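Abbfa_003403 (Acinetobacter baumannii, PDB 4ZXH) is a four-domain nonribosomal peptide synthetase that probably activates an amino acid, carries it on phosphopantetheine, condenses it with an acyl donor and releases the product. Local coordinates at residues A[221-225]-A[348-352]. Sequence-based numbering, arbitrary orientation.
Sequences RPAVQ and GSINP. With PNS (4'-phosphopantetheine), chain B.
Two loops of the condensation domain meet beside the tunnel that receives the phosphopantetheine arm of the carrier domain, and one of them, 348-352, reaches the cofactor. Register is set by Val224 opposite Ser349, CA atoms 4.5 Å apart. One backbone hydrogen bond joins the loops: Gln225 N donates to Gly348 O at 2.7 Å (176°), while Val224 CA adds a CA-H...O contact of 3.3 Å to the same Gly348 O. Segment 221-225 is extended except for a bend at Ala223 (phi/psi -63/-38); Pro222 O lies 3.3 Å from Ser349 CB. Ser349, chi1 p, places OG 3.6 Å from Arg221 CD, and this hydroxyl is hydrogen-bonded to Asp347. Arg221 (t, t, m) lays a guanidinium face on Ile350, NH2 to CG2 3.5 Å; it forms a salt bridge with Asp402 and, through NE, a hydrogen bond with Tyr935 in the C-terminal part of the adenylation domain. Loop 348-352 leads into edge strand 356-360 of a four-stranded sheet whose opposite edge, 229-235, follows segment 221-225; this sheet belongs to the C-terminal half of the condensation domain, one of two similar halves of its chloramphenicol-acetyltransferase-like fold. The Gln225 side chain (t, t) runs along the backbone between Ile350 and Asn351, with OE1 3.7 Å from Ile350 C and 3.8 Å from Asn351 N. Asn351, chi1 t, directs OD1 to PNS N36, which donates a 3.0 Å hydrogen bond; Asn351 ND2 hydrogen-bonds to Ala354 O. Arg346 NE and the backbone N of Ser1008, the carrier-domain serine that normally bears the arm, also hydrogen-bond to the cofactor.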
loop_
_atom_site.group_PDB
_atom_site.type_symbol
_atom_site.label_atom_id
_atom_site.label_comp_id
_atom_site.label_asym_id
_atom_site.label_seq_id
_atom_site.Cartn_x
_atom_site.Cartn_y
_atom_site.Cartn_z
ATOM N N ARG A 221 -3.442 -5.643 1.866
ATOM C CA ARG A 221 -2.609 -5.790 0.684
ATOM C C ARG A 221 -1.134 -5.468 0.989
ATOM O O ARG A 221 -0.814 -4.402 1.529
ATOM C CB ARG A 221 -3.137 -4.892 -0.440
ATOM C CG ARG A 221 -2.522 -5.187 -1.775
ATOM C CD ARG A 221 -2.875 -4.126 -2.799
ATOM N NE ARG A 221 -4.306 -4.087 -3.046
ATOM C CZ ARG A 221 -4.926 -4.865 -3.925
ATOM N NH1 ARG A 221 -6.235 -4.762 -4.076
ATOM N NH2 ARG A 221 -4.236 -5.749 -4.642
ATOM N N PRO A 222 -0.227 -6.396 0.652
ATOM C CA PRO A 222 1.218 -6.187 0.845
ATOM C C PRO A 222 1.755 -5.049 -0.004
ATOM O O PRO A 222 1.236 -4.798 -1.095
ATOM C CB PRO A 222 1.839 -7.518 0.408
ATOM C CG PRO A 222 0.721 -8.504 0.514
ATOM C CD PRO A 222 -0.532 -7.749 0.168
ATOM N N ALA A 223 2.795 -4.378 0.482
ATOM C CA ALA A 223 3.342 -3.235 -0.235
ATOM C C ALA A 223 3.903 -3.651 -1.595
ATOM O O ALA A 223 3.755 -2.925 -2.582
ATOM C CB ALA A 223 4.401 -2.547 0.604
ATOM N N VAL A 224 4.539 -4.817 -1.656
ATOM C CA VAL A 224 5.047 -5.318 -2.936
ATOM C C VAL A 224 4.511 -6.726 -3.255
ATOM O O VAL A 224 4.653 -7.660 -2.475
ATOM C CB VAL A 224 6.603 -5.312 -2.970
ATOM C CG1 VAL A 224 7.096 -5.799 -4.287
ATOM C CG2 VAL A 224 7.125 -3.918 -2.746
ATOM N N GLN A 225 3.863 -6.826 -4.405
ATOM C CA GLN A 225 3.204 -8.028 -4.917
ATOM C C GLN A 225 4.129 -9.254 -4.917
ATOM O O GLN A 225 5.197 -9.190 -5.509
ATOM C CB GLN A 225 2.718 -7.715 -6.335
ATOM C CG GLN A 225 1.679 -8.615 -6.951
ATOM C CD GLN A 225 1.314 -8.104 -8.333
ATOM O OE1 GLN A 225 1.899 -7.114 -8.795
ATOM N NE2 GLN A 225 0.360 -8.776 -9.010
ATOM N N GLY A 348 3.710 -0.946 -6.697
ATOM C CA GLY A 348 4.255 -2.293 -6.641
ATOM C C GLY A 348 3.368 -3.336 -5.987
ATOM O O GLY A 348 3.745 -4.507 -5.863
ATOM N N SER A 349 2.174 -2.918 -5.587
ATOM C CA SER A 349 1.251 -3.795 -4.892
ATOM C C SER A 349 0.204 -4.383 -5.825
ATOM O O SER A 349 -0.511 -5.311 -5.448
ATOM C CB SER A 349 0.546 -3.020 -3.792
ATOM O OG SER A 349 -0.318 -2.078 -4.391
ATOM N N ILE A 350 0.074 -3.788 -7.010
ATOM C CA ILE A 350 -0.955 -4.184 -7.960
ATOM C C ILE A 350 -0.406 -4.239 -9.366
ATOM O O ILE A 350 0.539 -3.536 -9.710
ATOM C CB ILE A 350 -2.167 -3.213 -7.972
ATOM C CG1 ILE A 350 -1.719 -1.793 -8.367
ATOM C CG2 ILE A 350 -2.874 -3.220 -6.633
ATOM C CD1 ILE A 350 -2.847 -0.796 -8.520
ATOM N N ASN A 351 -1.010 -5.076 -10.191
ATOM C CA ASN A 351 -0.752 -4.979 -11.612
ATOM C C ASN A 351 -1.445 -3.721 -12.156
ATOM O O ASN A 351 -2.597 -3.454 -11.822
ATOM C CB ASN A 351 -1.232 -6.234 -12.332
ATOM C CG ASN A 351 -0.990 -6.162 -13.813
ATOM O OD1 ASN A 351 0.128 -6.387 -14.281
ATOM N ND2 ASN A 351 -2.031 -5.826 -14.565
ATOM N N PRO A 352 -0.731 -2.924 -12.964
ATOM C CA PRO A 352 -1.244 -1.666 -13.527
ATOM C C PRO A 352 -2.575 -1.825 -14.259
ATOM O O PRO A 352 -2.734 -2.840 -14.935
ATOM C CB PRO A 352 -0.149 -1.254 -14.511
ATOM C CG PRO A 352 1.090 -1.858 -13.958
ATOM C CD PRO A 352 0.685 -3.156 -13.305
HETATM O O23 PNS B . 4.976 -0.430 -15.138
HETATM P P24 PNS B . 5.582 -0.589 -16.508
HETATM O O25 PNS B . 5.591 0.600 -17.430
HETATM O O27 PNS B . 4.721 -1.757 -17.214
HETATM C C28 PNS B . 4.575 -3.027 -16.588
HETATM C C29 PNS B . 3.777 -3.937 -17.505
HETATM C C30 PNS B . 4.557 -3.987 -18.820
HETATM C C31 PNS B . 2.384 -3.342 -17.720
HETATM C C32 PNS B . 3.628 -5.319 -16.851
HETATM O O33 PNS B . 3.259 -5.105 -15.479
HETATM C C34 PNS B . 2.607 -6.161 -17.592
HETATM O O35 PNS B . 2.754 -6.483 -18.770
HETATM N N36 PNS B . 1.530 -6.566 -16.933
HETATM C C37 PNS B . 0.495 -7.374 -17.556
HETATM C C38 PNS B . 0.398 -8.684 -16.775
HETATM C C39 PNS B . 0.015 -9.795 -17.704
HETATM O O40 PNS B . 0.447 -9.833 -18.846
HETATM N N41 PNS B . -0.806 -10.686 -17.167
HETATM C C42 PNS B . -1.358 -11.870 -17.779
HETATM C C43 PNS B . -2.448 -12.245 -16.795
HETATM S S44 PNS B . -3.998 -11.593 -17.431
#